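Local coordinates for protein triacylglycerol lipase (Yarrowia lipolytica, PDB 3O0D) that probably hydrolyses triacylglycerols, acting as an extracellular, glycosylated lipase of the alpha/beta-hydrolase fold, at residues A[10-13]-A[14-18]; A[141-144]-A[145-148]; A[149-152]-A[153-156]; A[184-187]-A[188-191]. All coordinates share one frame; numbering follows the deposited sequence. Where two conformers were deposited one is given.

Interaction 4 lies near the centre of the chain and is fully buried, interactions 1 and 2 are half sunk into the protein, and interaction 3 is at the surface. Interactions 2 and 3 follow one another on helix 127-150 and touch where Ile148 CD1 packs on Ile156 CD1. Interactions 3 and 4 reach neighbouring strands, 155-161 and 183-187, of the same large sheet, while interaction 1 opens the separate helix 12-27. The chemistry changes with place: a carboxylate caps a helix in 10-18, another grips a sugar in 141-148, stacked tyrosines and waters stabilise the turn at 149-156, and a water joins strand to loop in 184-191.

Interaction 1: residues A[10-13]-A[14-18]; sequences IDQE and SYNFF
A chi1 of 65° sets Asp11 CG between the backbone N and the carbonyl carbon, from where OD1 reaches over the first helical turn to Ser14, whose OG lies beside its own N at a chi1 of -69°. Asp11 OD1 takes two donors from one residue: Ser14 N at 2.9 Å, met nearly along the C-O axis, and Ser14 OG at 2.8 Å, on the syn side but well out of the carboxylate plane. The donors come from opposite faces of that plane, which should limit its rotation. A short acid suits this place, because its charge is probably welcome beside the amino end of a helix. The bent chain of Gln12 carries NE2 to Asn16 OD1, 3.0 Å away and almost straight at 165°. The acceptor lies in the Gln12 amide plane, but the donor stands above the Asn16 carbonyl plane. On the inner side Ile10 CD1 lies 3.9 Å from Tyr15 CB, and it meets the edge of the Phe18 ring at CE2, 4.0 Å off. Ile10 also rests on Val262 and Met264 of strand 262-265. Asp11 as N-cap, with Ile10 before it reaching Tyr15 inside the helix, is the pattern of an N-cap with a hydrophobic staple.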
# COMPACT_ATOMS: atom_id res chain seq x y z
N ILE A 10 14.87 6.14 12.31
CA ILE A 10 13.75 7.10 12.34
C ILE A 10 13.50 7.52 13.77
O ILE A 10 14.01 6.88 14.71
CB ILE A 10 12.41 6.47 11.81
CG1 ILE A 10 11.92 5.26 12.65
CG2 ILE A 10 12.62 6.05 10.29
CD1 ILE A 10 10.46 4.81 12.19
N ASP A 11 12.70 8.56 13.93
CA ASP A 11 12.32 9.02 15.24
C ASP A 11 10.91 8.55 15.63
O ASP A 11 10.25 7.97 14.87
CB ASP A 11 12.42 10.54 15.31
CG ASP A 11 11.44 11.25 14.40
OD1 ASP A 11 10.56 10.67 13.84
OD2 ASP A 11 11.60 12.44 14.27
N GLN A 12 10.54 8.76 16.88
CA GLN A 12 9.35 8.15 17.38
C GLN A 12 8.10 8.73 16.68
O GLN A 12 7.15 7.99 16.42
CB GLN A 12 9.21 8.38 18.88
CG GLN A 12 7.99 7.67 19.54
CD GLN A 12 8.19 6.15 19.56
OE1 GLN A 12 9.23 5.60 19.98
NE2 GLN A 12 7.20 5.45 19.03
N GLU A 13 8.18 10.02 16.33
CA GLU A 13 7.04 10.62 15.63
C GLU A 13 6.76 9.88 14.28
O GLU A 13 5.58 9.67 13.92
CB GLU A 13 7.26 12.10 15.41
CG GLU A 13 6.10 12.71 14.80
CD GLU A 13 6.28 14.23 14.55
OE1 GLU A 13 7.34 14.79 14.88
OE2 GLU A 13 5.30 14.84 14.01
N SER A 14 7.86 9.52 13.59
CA SER A 14 7.75 8.84 12.30
C SER A 14 7.31 7.44 12.55
O SER A 14 6.43 6.96 11.80
CB SER A 14 9.15 8.77 11.66
OG SER A 14 9.54 10.10 11.29
N TYR A 15 7.80 6.80 13.61
CA TYR A 15 7.34 5.45 13.90
C TYR A 15 5.80 5.47 14.17
O TYR A 15 5.06 4.63 13.66
CB TYR A 15 8.04 4.98 15.22
CG TYR A 15 7.64 3.59 15.69
CD1 TYR A 15 8.60 2.55 15.59
CD2 TYR A 15 6.39 3.35 16.33
CE1 TYR A 15 8.28 1.27 16.06
CE2 TYR A 15 6.05 2.05 16.83
CZ TYR A 15 7.02 1.06 16.68
OH TYR A 15 6.63 -0.18 17.13
N ASN A 16 5.30 6.51 14.92
CA ASN A 16 3.88 6.55 15.25
C ASN A 16 2.99 6.80 13.96
O ASN A 16 1.85 6.27 13.88
CB ASN A 16 3.57 7.69 16.21
CG ASN A 16 4.19 7.46 17.59
OD1 ASN A 16 4.60 6.36 17.91
ND2 ASN A 16 4.31 8.55 18.38
N PHE A 17 3.60 7.49 13.00
CA PHE A 17 2.96 7.77 11.74
C PHE A 17 2.82 6.46 10.93
O PHE A 17 1.71 6.12 10.46
CB PHE A 17 3.85 8.76 11.02
CG PHE A 17 3.57 8.89 9.52
CD1 PHE A 17 2.52 9.68 9.02
CD2 PHE A 17 4.49 8.32 8.67
CE1 PHE A 17 2.44 9.83 7.56
CE2 PHE A 17 4.38 8.42 7.29
CZ PHE A 17 3.34 9.17 6.76
N PHE A 18 3.88 5.67 10.88
CA PHE A 18 3.74 4.40 10.17
C PHE A 18 2.74 3.49 10.87
O PHE A 18 1.94 2.86 10.24
CB PHE A 18 5.09 3.71 10.04
CG PHE A 18 6.09 4.48 9.21
CD1 PHE A 18 5.76 4.97 7.96
CD2 PHE A 18 7.37 4.70 9.65
CE1 PHE A 18 6.67 5.63 7.22
CE2 PHE A 18 8.28 5.39 8.89
CZ PHE A 18 7.93 5.86 7.70

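Interaction 2: residues A[141-144]-A[145-148]; sequences GPKL and DSVI. With NAG (2-acetamido-2-deoxy-beta-D-glucopyranose), chain H.
Asp145 N donates to Gly141 O at 2.9 Å along the helix; the Asp145 carboxylate turns instead to an N-acetylglucosamine of the protein's own glycan. Both carboxylate oxygens are used: the sugar hydroxyl O3 donates to Asp145 OD1 at a short 2.5 Å, and the acetamide N2 donates to Asp145 OD2 at 2.8 Å, with an angle of 154° at the hydrogen. This two-point grip should fix how the sugar is turned. His180 NE2 bonds it as well, and the acetamide methyl C8 lies against the backbone of Gly141, 3.3 Å from Gly141 O. Two residues along, Lys143 O has two donors, Val147 N and Ser146 OG, the latter at 2.9 Å. A chi1 of 75° folds Ser146 OG back over the helix backbone to this carbonyl, so the hydroxyl is satisfied within the helix itself. Pro142 can offer no N-H and the helix is kinked here, yet its O still accepts Ser146 N. The buried face is apolar: Leu144 CG meets Ile148 CD1 at 3.6 Å, and Leu144, Val147 and Ile148 all rest on Ile81 of strand 80-87. An amphipathic helix, one side on the central sheet and the other facing glycan and surface, is typical of the alpha/beta-hydrolase fold.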
# COMPACT_ATOMS: atom_id res chain seq x y z
N GLY A 141 -14.71 5.28 -6.62
CA GLY A 141 -14.15 6.47 -7.20
C GLY A 141 -15.11 7.65 -7.16
O GLY A 141 -14.69 8.76 -6.73
N PRO A 142 -16.36 7.46 -7.61
CA PRO A 142 -17.29 8.59 -7.61
C PRO A 142 -17.61 9.11 -6.18
O PRO A 142 -17.71 10.37 -5.96
CB PRO A 142 -18.56 8.00 -8.31
CG PRO A 142 -17.92 7.08 -9.37
CD PRO A 142 -16.90 6.32 -8.40
N LYS A 143 -17.82 8.18 -5.24
CA LYS A 143 -18.03 8.54 -3.85
C LYS A 143 -16.80 9.32 -3.29
O LYS A 143 -17.03 10.36 -2.61
CB LYS A 143 -18.42 7.39 -2.93
CG LYS A 143 -18.93 7.78 -1.63
CD LYS A 143 -20.15 8.67 -1.72
CE LYS A 143 -20.88 8.68 -0.42
NZ LYS A 143 -22.33 8.91 -0.68
N LEU A 144 -15.57 8.85 -3.57
CA LEU A 144 -14.35 9.59 -3.14
C LEU A 144 -14.34 11.02 -3.71
O LEU A 144 -14.15 12.02 -2.98
CB LEU A 144 -13.11 8.87 -3.62
CG LEU A 144 -11.77 9.58 -3.41
CD1 LEU A 144 -11.51 9.81 -1.87
CD2 LEU A 144 -10.73 8.72 -3.95
N ASP A 145 -14.57 11.11 -5.02
CA ASP A 145 -14.68 12.51 -5.59
C ASP A 145 -15.71 13.40 -4.88
O ASP A 145 -15.44 14.57 -4.64
CB ASP A 145 -14.98 12.41 -7.11
CG ASP A 145 -13.72 12.27 -7.93
OD1 ASP A 145 -12.64 12.76 -7.55
OD2 ASP A 145 -13.80 11.66 -9.03
N SER A 146 -16.88 12.89 -4.50
CA SER A 146 -17.87 13.71 -3.83
C SER A 146 -17.39 14.10 -2.44
O SER A 146 -17.60 15.22 -1.99
CB SER A 146 -19.26 13.09 -3.74
OG SER A 146 -19.33 12.07 -2.78
N VAL A 147 -16.71 13.16 -1.78
CA VAL A 147 -16.17 13.47 -0.44
C VAL A 147 -15.01 14.49 -0.55
O VAL A 147 -14.88 15.39 0.31
CB VAL A 147 -15.71 12.12 0.32
CG1 VAL A 147 -15.04 12.47 1.71
CG2 VAL A 147 -16.99 11.24 0.65
N ILE A 148 -14.19 14.41 -1.55
CA ILE A 148 -13.09 15.42 -1.80
C ILE A 148 -13.75 16.80 -1.93
O ILE A 148 -13.25 17.80 -1.40
CB ILE A 148 -12.21 15.02 -3.02
CG1 ILE A 148 -11.36 13.75 -2.72
CG2 ILE A 148 -11.26 16.14 -3.55
CD1 ILE A 148 -10.82 13.04 -3.96
C1 NAG H . -10.54 11.19 -12.14
C2 NAG H . -10.45 11.59 -10.65
C3 NAG H . -10.96 13.01 -10.51
C4 NAG H . -10.21 13.96 -11.45
C5 NAG H . -10.43 13.44 -12.85
C6 NAG H . -9.93 14.31 -14.01
C7 NAG H . -10.73 9.77 -9.02
C8 NAG H . -11.67 9.00 -8.14
N2 NAG H . -11.26 10.74 -9.78
O3 NAG H . -10.81 13.41 -9.14
O4 NAG H . -10.83 15.25 -11.39
O5 NAG H . -9.83 12.12 -12.90
O6 NAG H . -8.66 14.75 -13.69
O7 NAG H . -9.54 9.49 -9.08

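Interaction 3: residues A[149-152]-A[153-156]; sequences EQYP and DYQI
Tyr151 and Tyr154 stand at the two ends of a type I beta turn that follows helix 127-150 and leads into strand 155-161 of the alpha/beta-hydrolase sheet. Their side chains run alongside each other in the same direction, and the rings form an offset stack, centroids 5.0 Å apart and planes at 30°. Tyr151 CB lies over one face of the Tyr154 ring, a CH-pi contact 4.0 Å from the centroid, while Tyr151 CD1 approaches Tyr154 CE2 at 3.9 Å. Both CG atoms lie beside their own backbone N, with chi1 of -59° and -73°, and this common choice sends the rings off together. Beneath them Tyr154 N donates to Tyr151 O at 3.1 Å, closing the turn. Pro152 suits the first corner, position i+1, since its ring holds phi near the value a type I turn needs. In the next shell Tyr154 OH bonds His76 ND1, the His76 ring also meets that of Tyr151, and both tyrosines touch Val74 of strand 68-75. Amphipathic tyrosine fits position 154 of this surface turn, its ring packing while its hydroxyl finds a polar partner. Two waters finish the turn, one donating to Pro152 O and to Tyr154 O, the other bridging Tyr151 O and Tyr154 O at 2.8 Å each.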
# COMPACT_ATOMS: atom_id res chain seq x y z
N GLU A 149 -14.85 16.87 -2.69
CA GLU A 149 -15.52 18.19 -2.87
C GLU A 149 -16.13 18.70 -1.57
O GLU A 149 -16.20 19.90 -1.30
CB GLU A 149 -16.57 18.13 -4.03
CG GLU A 149 -15.91 17.83 -5.36
CD GLU A 149 -14.91 18.90 -5.81
OE1 GLU A 149 -15.30 20.10 -5.88
OE2 GLU A 149 -13.74 18.53 -6.09
N GLN A 150 -16.59 17.81 -0.73
CA GLN A 150 -17.14 18.17 0.51
C GLN A 150 -16.10 18.69 1.52
O GLN A 150 -16.41 19.54 2.34
CB GLN A 150 -17.86 16.96 1.08
CG GLN A 150 -18.51 17.24 2.37
CD GLN A 150 -19.50 16.14 2.76
OE1 GLN A 150 -19.56 15.06 2.13
NE2 GLN A 150 -20.24 16.39 3.84
N TYR A 151 -14.90 18.13 1.48
CA TYR A 151 -13.79 18.48 2.38
C TYR A 151 -12.57 18.89 1.62
O TYR A 151 -11.57 18.17 1.53
CB TYR A 151 -13.44 17.27 3.32
CG TYR A 151 -14.64 16.90 4.13
CD1 TYR A 151 -14.96 17.65 5.27
CD2 TYR A 151 -15.46 15.81 3.82
CE1 TYR A 151 -16.07 17.40 6.03
CE2 TYR A 151 -16.62 15.51 4.65
CZ TYR A 151 -16.88 16.33 5.75
OH TYR A 151 -17.99 16.13 6.60
N PRO A 152 -12.64 20.03 0.94
CA PRO A 152 -11.63 20.26 -0.13
C PRO A 152 -10.24 20.62 0.35
O PRO A 152 -9.26 20.49 -0.39
CB PRO A 152 -12.20 21.50 -0.88
CG PRO A 152 -13.24 22.00 -0.06
CD PRO A 152 -13.71 21.02 0.96
N ASP A 153 -10.14 20.98 1.65
CA ASP A 153 -8.81 21.22 2.16
C ASP A 153 -8.26 20.06 3.04
O ASP A 153 -7.17 20.16 3.54
CB ASP A 153 -8.68 22.61 2.83
CG ASP A 153 -9.35 22.75 4.14
OD1 ASP A 153 -9.94 21.78 4.67
OD2 ASP A 153 -9.30 23.91 4.67
N TYR A 154 -9.00 18.95 3.09
CA TYR A 154 -8.39 17.71 3.75
C TYR A 154 -7.38 17.01 2.87
O TYR A 154 -7.53 17.00 1.64
CB TYR A 154 -9.52 16.75 4.21
CG TYR A 154 -10.33 17.15 5.42
CD1 TYR A 154 -10.46 18.52 5.87
CD2 TYR A 154 -11.00 16.17 6.14
CE1 TYR A 154 -11.25 18.84 6.98
CE2 TYR A 154 -11.81 16.48 7.18
CZ TYR A 154 -11.89 17.82 7.66
OH TYR A 154 -12.69 17.97 8.74
N GLN A 155 -6.36 16.43 3.46
CA GLN A 155 -5.30 15.69 2.75
C GLN A 155 -5.90 14.30 2.47
O GLN A 155 -6.50 13.70 3.38
CB GLN A 155 -4.06 15.45 3.65
CG GLN A 155 -2.97 14.65 2.95
CD GLN A 155 -1.76 14.35 3.83
OE1 GLN A 155 -1.90 13.90 4.98
NE2 GLN A 155 -0.58 14.59 3.29
N ILE A 156 -5.71 13.79 1.26
CA ILE A 156 -6.14 12.43 0.88
C ILE A 156 -5.01 11.48 1.20
O ILE A 156 -3.87 11.73 0.81
CB ILE A 156 -6.38 12.42 -0.64
CG1 ILE A 156 -7.50 13.39 -1.01
CG2 ILE A 156 -6.66 10.98 -1.18
CD1 ILE A 156 -7.43 13.88 -2.49
O HOH W 1 -9.73 16.94 -0.15
O HOH W 2 -6.44 19.14 0.07

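Interaction 4: residues A[184-187]-A[188-191]. With K (potassium ion), chain N.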
# COMPACT_ATOMS: atom_id res chain seq x y z
N VAL A 184 0.53 8.18 0.13
CA VAL A 184 0.33 6.71 -0.19
C VAL A 184 1.24 5.96 0.79
O VAL A 184 2.45 6.24 0.85
CB VAL A 184 0.83 6.46 -1.60
CG1 VAL A 184 0.77 4.98 -1.92
CG2 VAL A 184 -0.07 7.18 -2.58
N VAL A 185 0.63 5.06 1.55
CA VAL A 185 1.51 4.24 2.43
C VAL A 185 1.01 2.80 2.14
O VAL A 185 -0.16 2.51 2.36
CB VAL A 185 1.23 4.52 3.91
CG1 VAL A 185 2.11 3.56 4.80
CG2 VAL A 185 1.67 6.04 4.25
N THR A 186 1.94 1.94 1.78
CA THR A 186 1.49 0.55 1.52
C THR A 186 2.22 -0.34 2.53
O THR A 186 3.30 0.02 2.99
CB THR A 186 1.87 0.14 0.06
OG1 THR A 186 3.24 -0.07 -0.11
CG2 THR A 186 1.43 1.25 -0.99
N LEU A 187 1.66 -1.54 2.78
CA LEU A 187 2.33 -2.48 3.72
C LEU A 187 2.30 -3.84 3.03
O LEU A 187 1.23 -4.30 2.59
CB LEU A 187 1.53 -2.54 5.01
CG LEU A 187 1.43 -1.14 5.71
CD1 LEU A 187 -0.01 -0.55 5.54
CD2 LEU A 187 1.62 -1.35 7.30
N GLY A 188 3.47 -4.48 2.98
CA GLY A 188 3.53 -5.85 2.50
C GLY A 188 3.15 -5.83 0.97
O GLY A 188 2.45 -6.75 0.51
N GLN A 189 3.50 -4.75 0.28
CA GLN A 189 3.06 -4.60 -1.13
C GLN A 189 3.91 -5.34 -2.12
O GLN A 189 5.12 -5.21 -2.16
CB GLN A 189 3.14 -3.10 -1.44
CG GLN A 189 2.67 -2.72 -2.95
CD GLN A 189 3.56 -1.63 -3.43
OE1 GLN A 189 3.67 -0.60 -2.74
NE2 GLN A 189 4.29 -1.86 -4.53
N PRO A 190 3.28 -6.14 -3.02
CA PRO A 190 4.05 -6.88 -4.02
C PRO A 190 4.60 -5.93 -5.11
O PRO A 190 4.15 -4.72 -5.15
CB PRO A 190 2.99 -7.88 -4.59
CG PRO A 190 1.63 -7.16 -4.44
CD PRO A 190 1.83 -6.32 -3.08
N ILE A 191 5.57 -6.37 -5.92
CA ILE A 191 6.10 -5.54 -7.00
C ILE A 191 5.01 -5.35 -8.08
O ILE A 191 4.42 -6.33 -8.54
CB ILE A 191 7.31 -6.23 -7.61
CG1 ILE A 191 8.35 -6.55 -6.57
CG2 ILE A 191 7.99 -5.26 -8.66
CD1 ILE A 191 9.40 -7.57 -7.05
K K N . 6.44 -1.03 -6.70
O HOH W 3 4.78 -2.21 1.02
O HOH W 4 6.85 -1.67 -9.71
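Where the central strand 183-187 of the alpha/beta-hydrolase sheet runs out into the loop before helix 195-206, Thr186 meets Gln189 across the bend at Leu187 and Gly188. A chi1 of 73° directs the threonine hydroxyl toward the loop and brings Thr186 OG1 within 3.3 Å of Gln189 CB. A water between these buried residues donates to Thr186 OG1 at 2.9 Å and accepts from Gln189 N, so it satisfies the Gln189 N-H and ties it to the threonine hydroxyl. Gly188 makes the bend in the left-handed region, with a phi of 66°; a CB position there is crowded by Leu187 O, which suits a residue without a side chain. Gly188 also lies against the residues of a probable Ser162-His289-Asp230 catalytic triad. Leu187, apolar as the interior demands, packs on Ala22 and Ala25 of helix 12-27. With CG anti to the backbone N and the chain then bent at chi2, the Gln189 amide comes up beside Thr186 and near a potassium ion; the orientation of the amide is doubtful, so which of its atoms faces the potassium is not certain. His243 ND1 binds this ion, and a water oxygen lies 3.1 Å from the potassium.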